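Beta sliding clamp (Borrelia burgdorferi, PDB 6DJ8) probably encircles DNA as a ring-shaped head-to-tail homodimer, tethering DNA polymerases and other proteins to it and making synthesis processive. Local coordinates at residues K28-I33 with N85-V90; N39-A44 with P130-E135. One frame throughout, in Å; residues are numbered along the deposited sequence.

Interaction 1: residues K28-I33 with N85-V90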
ATOM      1  N   LYS A  28      -1.071  14.671 -12.971  1.00 32.22           N
ATOM      2  CA  LYS A  28      -1.140  14.058 -14.294  1.00 37.36           C
ATOM      3  C   LYS A  28       0.164  14.246 -15.048  1.00 36.93           C
ATOM      4  O   LYS A  28       0.753  13.274 -15.532  1.00 37.36           O
ATOM      5  CB  LYS A  28      -2.305  14.663 -15.086  1.00 39.58           C
ATOM      6  CG  LYS A  28      -3.676  14.203 -14.585  1.00 36.55           C
ATOM      7  CD  LYS A  28      -4.778  15.036 -15.196  1.00 39.66           C
ATOM      8  CE  LYS A  28      -6.136  14.646 -14.623  1.00 51.63           C
ATOM      9  NZ  LYS A  28      -7.266  15.280 -15.365  1.00 57.21           N
ATOM     10  N   ALA A  29       0.658  15.493 -15.119  1.00 39.02           N
ATOM     11  CA  ALA A  29       1.833  15.786 -15.942  1.00 36.09           C
ATOM     12  C   ALA A  29       3.048  15.005 -15.464  1.00 38.53           C
ATOM     13  O   ALA A  29       3.841  14.512 -16.275  1.00 33.74           O
ATOM     14  CB  ALA A  29       2.134  17.292 -15.935  1.00 30.45           C
ATOM     15  N   LYS A  30       3.213  14.872 -14.151  1.00 32.83           N
ATOM     16  CA  LYS A  30       4.415  14.214 -13.668  1.00 36.04           C
ATOM     17  C   LYS A  30       4.320  12.705 -13.783  1.00 40.02           C
ATOM     18  O   LYS A  30       5.292  12.012 -13.482  1.00 43.70           O
ATOM     19  CB  LYS A  30       4.709  14.633 -12.218  1.00 38.83           C
ATOM     20  CG  LYS A  30       3.996  13.840 -11.160  1.00 33.82           C
ATOM     21  CD  LYS A  30       4.167  14.506  -9.785  1.00 38.54           C
ATOM     22  CE  LYS A  30       4.505  13.486  -8.702  1.00 43.32           C
ATOM     23  NZ  LYS A  30       3.519  12.381  -8.615  1.00 43.39           N
ATOM     24  N   GLY A  31       3.191  12.188 -14.268  1.00 41.61           N
ATOM     25  CA  GLY A  31       3.056  10.754 -14.419  1.00 43.58           C
ATOM     26  C   GLY A  31       4.115  10.134 -15.306  1.00 48.55           C
ATOM     27  O   GLY A  31       4.523   8.996 -15.075  1.00 40.42           O
ATOM     28  N   ILE A  32       4.628  10.884 -16.285  1.00 42.80           N
ATOM     29  CA  ILE A  32       5.629  10.333 -17.200  1.00 42.79           C
ATOM     30  C   ILE A  32       7.050  10.704 -16.788  1.00 50.87           C
ATOM     31  O   ILE A  32       7.998  10.365 -17.498  1.00 52.05           O
ATOM     32  CB  ILE A  32       5.364  10.767 -18.647  1.00 44.85           C
ATOM     33  CG1 ILE A  32       5.295  12.295 -18.739  1.00 37.84           C
ATOM     34  CG2 ILE A  32       4.073  10.114 -19.156  1.00 40.42           C
ATOM     35  CD1 ILE A  32       5.306  12.810 -20.172  1.00 35.89           C
ATOM     36  N   ILE A  33       7.220  11.357 -15.642  1.00 49.23           N
ATOM     37  CA  ILE A  33       8.519  11.844 -15.191  1.00 56.42           C
ATOM     38  C   ILE A  33       9.087  10.874 -14.166  1.00 66.71           C
ATOM     39  O   ILE A  33       8.553  10.742 -13.059  1.00 69.22           O
ATOM     40  CB  ILE A  33       8.410  13.257 -14.603  1.00 50.88           C
ATOM     41  CG1 ILE A  33       7.895  14.245 -15.648  1.00 49.55           C
ATOM     42  CG2 ILE A  33       9.736  13.708 -14.032  1.00 56.83           C
ATOM     43  CD1 ILE A  33       7.950  15.691 -15.186  1.00 48.83           C
ATOM     44  N   ASN A  85       8.684  18.302  -6.030  1.00 39.90           N
ATOM     45  CA  ASN A  85       8.613  19.390  -5.055  1.00 35.78           C
ATOM     46  C   ASN A  85       7.412  20.291  -5.315  1.00 34.37           C
ATOM     47  O   ASN A  85       6.715  20.694  -4.379  1.00 38.01           O
ATOM     48  CB  ASN A  85       9.898  20.212  -5.070  1.00 36.47           C
ATOM     49  CG  ASN A  85      11.078  19.452  -4.515  1.00 41.30           C
ATOM     50  OD1 ASN A  85      10.918  18.374  -3.943  1.00 37.61           O
ATOM     51  ND2 ASN A  85      12.273  20.012  -4.673  1.00 45.70           N
ATOM     52  N   PHE A  86       7.155  20.615  -6.581  1.00 35.61           N
ATOM     53  CA  PHE A  86       6.032  21.487  -6.899  1.00 31.44           C
ATOM     54  C   PHE A  86       4.718  20.842  -6.497  1.00 31.64           C
ATOM     55  O   PHE A  86       3.833  21.501  -5.943  1.00 36.75           O
ATOM     56  CB  PHE A  86       6.034  21.802  -8.401  1.00 32.21           C
ATOM     57  CG  PHE A  86       5.126  22.925  -8.784  1.00 34.36           C
ATOM     58  CD1 PHE A  86       4.896  23.979  -7.916  1.00 35.57           C
ATOM     59  CD2 PHE A  86       4.480  22.918 -10.010  1.00 33.98           C
ATOM     60  CE1 PHE A  86       4.053  25.014  -8.267  1.00 31.33           C
ATOM     61  CE2 PHE A  86       3.646  23.955 -10.368  1.00 38.00           C
ATOM     62  CZ  PHE A  86       3.431  25.006  -9.487  1.00 35.18           C
ATOM     63  N   TYR A  87       4.570  19.549  -6.788  1.00 32.83           N
ATOM     64  CA  TYR A  87       3.389  18.818  -6.351  1.00 33.19           C
ATOM     65  C   TYR A  87       3.257  18.852  -4.834  1.00 34.97           C
ATOM     66  O   TYR A  87       2.161  19.054  -4.297  1.00 34.31           O
ATOM     67  CB  TYR A  87       3.469  17.372  -6.848  1.00 34.51           C
ATOM     68  CG  TYR A  87       2.241  16.550  -6.555  1.00 36.72           C
ATOM     69  CD1 TYR A  87       1.003  16.940  -7.040  1.00 33.57           C
ATOM     70  CD2 TYR A  87       2.313  15.380  -5.798  1.00 45.43           C
ATOM     71  CE1 TYR A  87      -0.142  16.195  -6.787  1.00 40.94           C
ATOM     72  CE2 TYR A  87       1.163  14.617  -5.535  1.00 43.94           C
ATOM     73  CZ  TYR A  87      -0.057  15.038  -6.044  1.00 45.32           C
ATOM     74  OH  TYR A  87      -1.206  14.325  -5.819  1.00 51.41           O
ATOM     75  N   ASP A  88       4.361  18.629  -4.124  1.00 33.56           N
ATOM     76  CA  ASP A  88       4.305  18.664  -2.665  1.00 35.09           C
ATOM     77  C   ASP A  88       3.849  20.027  -2.168  1.00 32.33           C
ATOM     78  O   ASP A  88       2.999  20.118  -1.268  1.00 35.02           O
ATOM     79  CB  ASP A  88       5.669  18.304  -2.089  1.00 32.90           C
ATOM     80  CG  ASP A  88       5.952  16.817  -2.171  1.00 37.42           C
ATOM     81  OD1 ASP A  88       5.018  16.056  -2.487  1.00 38.95           O
ATOM     82  OD2 ASP A  88       7.105  16.411  -1.936  1.00 43.48           O
ATOM     83  N   ALA A  89       4.365  21.100  -2.777  1.00 32.73           N
ATOM     84  CA  ALA A  89       3.980  22.451  -2.379  1.00 30.50           C
ATOM     85  C   ALA A  89       2.477  22.641  -2.486  1.00 34.73           C
ATOM     86  O   ALA A  89       1.825  23.136  -1.559  1.00 31.27           O
ATOM     87  CB  ALA A  89       4.725  23.477  -3.240  1.00 30.40           C
ATOM     88  N   VAL A  90       1.907  22.254  -3.623  1.00 30.59           N
ATOM     89  CA  VAL A  90       0.486  22.461  -3.839  1.00 31.15           C
ATOM     90  C   VAL A  90      -0.347  21.555  -2.918  1.00 32.37           C
ATOM     91  O   VAL A  90      -1.417  21.950  -2.439  1.00 37.90           O
ATOM     92  CB  VAL A  90       0.189  22.247  -5.340  1.00 39.44           C
ATOM     93  CG1 VAL A  90      -1.283  22.140  -5.593  1.00 41.10           C
ATOM     94  CG2 VAL A  90       0.846  23.389  -6.161  1.00 33.21           C
TER

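Interaction 2: residues N39-A44 with P130-E135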
ATOM      1  N   ASN A  39      18.005  18.220  -8.679  1.00 72.87           N
ATOM      2  CA  ASN A  39      18.826  18.981  -9.615  1.00 73.92           C
ATOM      3  C   ASN A  39      18.680  18.522 -11.053  1.00 67.92           C
ATOM      4  O   ASN A  39      19.324  19.107 -11.926  1.00 70.72           O
ATOM      5  CB  ASN A  39      20.306  18.926  -9.235  1.00 76.42           C
ATOM      6  CG  ASN A  39      20.629  19.812  -8.061  1.00 81.56           C
ATOM      7  OD1 ASN A  39      19.907  20.769  -7.785  1.00 80.29           O
ATOM      8  ND2 ASN A  39      21.723  19.514  -7.371  1.00 85.15           N
ATOM      9  N   ASP A  40      17.866  17.509 -11.318  1.00 66.65           N
ATOM     10  CA  ASP A  40      17.754  16.933 -12.654  1.00 66.59           C
ATOM     11  C   ASP A  40      16.671  17.638 -13.466  1.00 60.37           C
ATOM     12  O   ASP A  40      15.489  17.583 -13.116  1.00 58.37           O
ATOM     13  CB  ASP A  40      17.421  15.453 -12.534  1.00 65.86           C
ATOM     14  CG  ASP A  40      17.336  14.774 -13.869  1.00 71.17           C
ATOM     15  OD1 ASP A  40      17.760  15.377 -14.876  1.00 60.59           O
ATOM     16  OD2 ASP A  40      16.783  13.659 -13.907  1.00 71.55           O
ATOM     17  N   ILE A  41      17.064  18.232 -14.594  1.00 57.37           N
ATOM     18  CA  ILE A  41      16.081  18.934 -15.411  1.00 59.99           C
ATOM     19  C   ILE A  41      15.050  17.978 -15.990  1.00 58.85           C
ATOM     20  O   ILE A  41      13.937  18.406 -16.315  1.00 50.62           O
ATOM     21  CB  ILE A  41      16.742  19.741 -16.544  1.00 65.24           C
ATOM     22  CG1 ILE A  41      17.453  18.822 -17.531  1.00 60.12           C
ATOM     23  CG2 ILE A  41      17.696  20.797 -16.003  1.00 61.87           C
ATOM     24  CD1 ILE A  41      17.776  19.519 -18.828  1.00 67.47           C
ATOM     25  N   TRP A  42      15.385  16.692 -16.131  1.00 57.87           N
ATOM     26  CA  TRP A  42      14.424  15.711 -16.622  1.00 59.49           C
ATOM     27  C   TRP A  42      13.523  15.185 -15.515  1.00 61.65           C
ATOM     28  O   TRP A  42      12.651  14.348 -15.778  1.00 59.32           O
ATOM     29  CB  TRP A  42      15.167  14.569 -17.317  1.00 57.94           C
ATOM     30  CG  TRP A  42      16.067  15.109 -18.373  1.00 63.42           C
ATOM     31  CD1 TRP A  42      17.430  15.078 -18.383  1.00 66.52           C
ATOM     32  CD2 TRP A  42      15.671  15.820 -19.560  1.00 66.41           C
ATOM     33  NE1 TRP A  42      17.910  15.708 -19.511  1.00 70.89           N
ATOM     34  CE2 TRP A  42      16.851  16.171 -20.248  1.00 64.55           C
ATOM     35  CE3 TRP A  42      14.433  16.179 -20.113  1.00 55.31           C
ATOM     36  CZ2 TRP A  42      16.834  16.867 -21.451  1.00 62.23           C
ATOM     37  CZ3 TRP A  42      14.418  16.875 -21.300  1.00 60.39           C
ATOM     38  CH2 TRP A  42      15.612  17.208 -21.963  1.00 65.20           C
ATOM     39  N   SER A  43      13.709  15.671 -14.294  1.00 58.78           N
ATOM     40  CA  SER A  43      12.771  15.453 -13.207  1.00 51.39           C
ATOM     41  C   SER A  43      11.862  16.654 -13.007  1.00 46.98           C
ATOM     42  O   SER A  43      11.032  16.654 -12.089  1.00 48.72           O
ATOM     43  CB  SER A  43      13.524  15.129 -11.916  1.00 60.22           C
ATOM     44  OG  SER A  43      14.165  13.863 -12.015  1.00 69.17           O
ATOM     45  N   ALA A  44      11.999  17.670 -13.850  1.00 45.93           N
ATOM     46  CA  ALA A  44      11.263  18.913 -13.719  1.00 41.31           C
ATOM     47  C   ALA A  44      10.090  18.946 -14.682  1.00 44.58           C
ATOM     48  O   ALA A  44       9.996  18.156 -15.622  1.00 45.87           O
ATOM     49  CB  ALA A  44      12.184  20.102 -13.991  1.00 44.98           C
ATOM     50  N   PRO A 130      12.674  26.197  -4.764  1.00 42.51           N
ATOM     51  CA  PRO A 130      13.735  26.567  -5.701  1.00 43.55           C
ATOM     52  C   PRO A 130      13.416  26.078  -7.100  1.00 47.66           C
ATOM     53  O   PRO A 130      12.732  25.070  -7.291  1.00 41.75           O
ATOM     54  CB  PRO A 130      14.997  25.902  -5.131  1.00 48.56           C
ATOM     55  CG  PRO A 130      14.519  24.970  -4.039  1.00 58.29           C
ATOM     56  CD  PRO A 130      13.236  25.591  -3.551  1.00 51.27           C
ATOM     57  N   THR A 131      13.881  26.848  -8.076  1.00 41.36           N
ATOM     58  CA  THR A 131      13.631  26.596  -9.491  1.00 48.34           C
ATOM     59  C   THR A 131      14.941  26.488 -10.252  1.00 50.90           C
ATOM     60  O   THR A 131      16.015  26.796  -9.735  1.00 47.98           O
ATOM     61  CB  THR A 131      12.773  27.708 -10.105  1.00 45.51           C
ATOM     62  OG1 THR A 131      13.480  28.956  -9.987  1.00 50.65           O
ATOM     63  CG2 THR A 131      11.438  27.810  -9.392  1.00 44.51           C
ATOM     64  N   PHE A 132      14.841  26.046 -11.502  1.00 50.32           N
ATOM     65  CA  PHE A 132      16.020  26.058 -12.346  1.00 51.17           C
ATOM     66  C   PHE A 132      16.273  27.464 -12.864  1.00 52.06           C
ATOM     67  O   PHE A 132      15.408  28.341 -12.801  1.00 55.13           O
ATOM     68  CB  PHE A 132      15.862  25.066 -13.498  1.00 51.03           C
ATOM     69  CG  PHE A 132      15.997  23.644 -13.063  1.00 51.32           C
ATOM     70  CD1 PHE A 132      14.904  22.952 -12.568  1.00 48.65           C
ATOM     71  CD2 PHE A 132      17.231  23.011 -13.099  1.00 55.52           C
ATOM     72  CE1 PHE A 132      15.031  21.647 -12.130  1.00 48.41           C
ATOM     73  CE2 PHE A 132      17.368  21.701 -12.667  1.00 57.39           C
ATOM     74  CZ  PHE A 132      16.266  21.018 -12.181  1.00 55.63           C
ATOM     75  N   SER A 133      17.497  27.680 -13.339  1.00 60.12           N
ATOM     76  CA  SER A 133      17.870  28.929 -13.981  1.00 68.62           C
ATOM     77  C   SER A 133      17.175  29.046 -15.332  1.00 69.27           C
ATOM     78  O   SER A 133      16.733  28.053 -15.918  1.00 66.31           O
ATOM     79  CB  SER A 133      19.389  29.022 -14.151  1.00 73.39           C
ATOM     80  N   TYR A 134      17.044  30.290 -15.807  1.00 72.21           N
ATOM     81  CA  TYR A 134      16.431  30.518 -17.113  1.00 76.60           C
ATOM     82  C   TYR A 134      17.197  29.825 -18.237  1.00 81.58           C
ATOM     83  O   TYR A 134      16.588  29.400 -19.227  1.00 77.71           O
ATOM     84  CB  TYR A 134      16.336  32.020 -17.389  1.00 79.91           C
ATOM     85  N   GLU A 135      18.521  29.680 -18.099  1.00 83.51           N
ATOM     86  CA  GLU A 135      19.309  29.006 -19.129  1.00 83.83           C
ATOM     87  C   GLU A 135      18.962  27.527 -19.255  1.00 84.24           C
ATOM     88  O   GLU A 135      19.179  26.940 -20.319  1.00 77.47           O
ATOM     89  CB  GLU A 135      20.812  29.163 -18.859  1.00 84.08           C
ATOM     90  CG  GLU A 135      21.327  30.603 -18.883  1.00 89.01           C
ATOM     91  CD  GLU A 135      20.899  31.408 -17.673  1.00 94.47           C
ATOM     92  OE1 GLU A 135      20.999  30.882 -16.545  1.00 97.28           O
ATOM     93  OE2 GLU A 135      20.448  32.561 -17.852  1.00 93.96           O
TER

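Interaction 1: residues K28-I33 with N85-V90
The aromatic ring of Tyr-87 meets the aliphatic part of Lys-30 obliquely, with Lys-30 CE lying 4.1 Å from Tyr-87 CD2. The neighbouring methylene extends the touch down to the root of the tyrosine, where Lys-30 CD is 4.2 Å from Tyr-87 CB. The two side chains cross at about a right angle, bridging backbones whose CA atoms, those of Lys-30 and Tyr-87, stand 8.7 Å apart. Tyr-87 reaches out with CG anti to its backbone nitrogen (chi1 -175°), while a kink in the lysine chain at chi3, -135°, sets where CE lies beside the ring. Around Lys-30 the backbone is tied locally, Gly-31 N bonding to Lys-28 O and Ile-33 N to Lys-30 O. The tyrosine also packs on Met-23 and Ile-26 of helix 19-29, so Lys-30 extends the larger packing of that helix against helix 83-92. In this family such paired helices line the central hole of the ring. No hydrogen bond or salt bridge joins the two segments, and only 84 Å² is buried. The chemistry is thus that of methylenes against an aromatic ring, a weak and poorly directional contact at the surface, across which the ammonium group makes no polar bond.

Interaction 2: residues N39-A44 with P130-E135
Asp-40, whose carbonyl carbon touches the ring of Phe-132, accepts a hydrogen bond at its backbone oxygen, with Ser-43 N 2.9 Å from Asp-40 O. Its side chain adds a second tie, Trp-42 N to Asp-40 OD1 at 3.0 Å, with an N-H...O angle of 157°. This is an Asx turn, the donor coming from above the carboxylate plane rather than within it, and it overlaps the start of the 3-10 segment 41-43. The other carboxylate oxygen pairs with Arg-36 in a salt bridge, although its exact position is less sure.

Against this compact turn Phe-132 presents its ring. Asn-39 O lies at the ring edge, in plane, 3.3 Å from Phe-132 CE2. Two methyl groups approach obliquely and from the same side of the ring plane: Ile-41 CG2 comes within 3.5 Å of Phe-132 CE2, and Ala-44 CB within 3.7 Å of Phe-132 CE1. The ring gets there with CG anti to its carbonyl carbon (chi1 -74°). The branches of Ile-41 divide the work, for while CG2 meets Phe-132, CG1 lies over one face of the Trp-42 indole, near its rim.

The turn leads directly into strand 44-50, and Phe-132 follows strand 126-130. Phe-132 also shares a backbone hydrogen bond with Leu-80 of strand 77-82 and packs on its side chain. Helix 135-140 packs beside the turn, with Glu-136 and Asn-139 touching Ile-41 and Tyr-140 meeting the Trp-42 ring.

How the interactions relate
Interactions 1 and 2 lie within the same N-terminal domain, their centres 13 Å apart, and their segments alternate along the chain. Ile-33 joins them directly: Ile-33 CD1 lies 3.2 Å from Ala-44 O, and Ile-33 CG2 is 3.5 Å from Trp-42 O and 3.6 Å from Ser-43 CA. Residues 28-33 therefore pack against residues 39-44 through this one side chain. The contacts differ in extent, since residues 39-44 and 130-135 bury 173 Å² around one aromatic ring, about twice the area of interaction 1. Residues of the segments that take no part in the contacts themselves, Asn-85, Asp-88 and Pro-130, pack on Arg-324 of the second subunit.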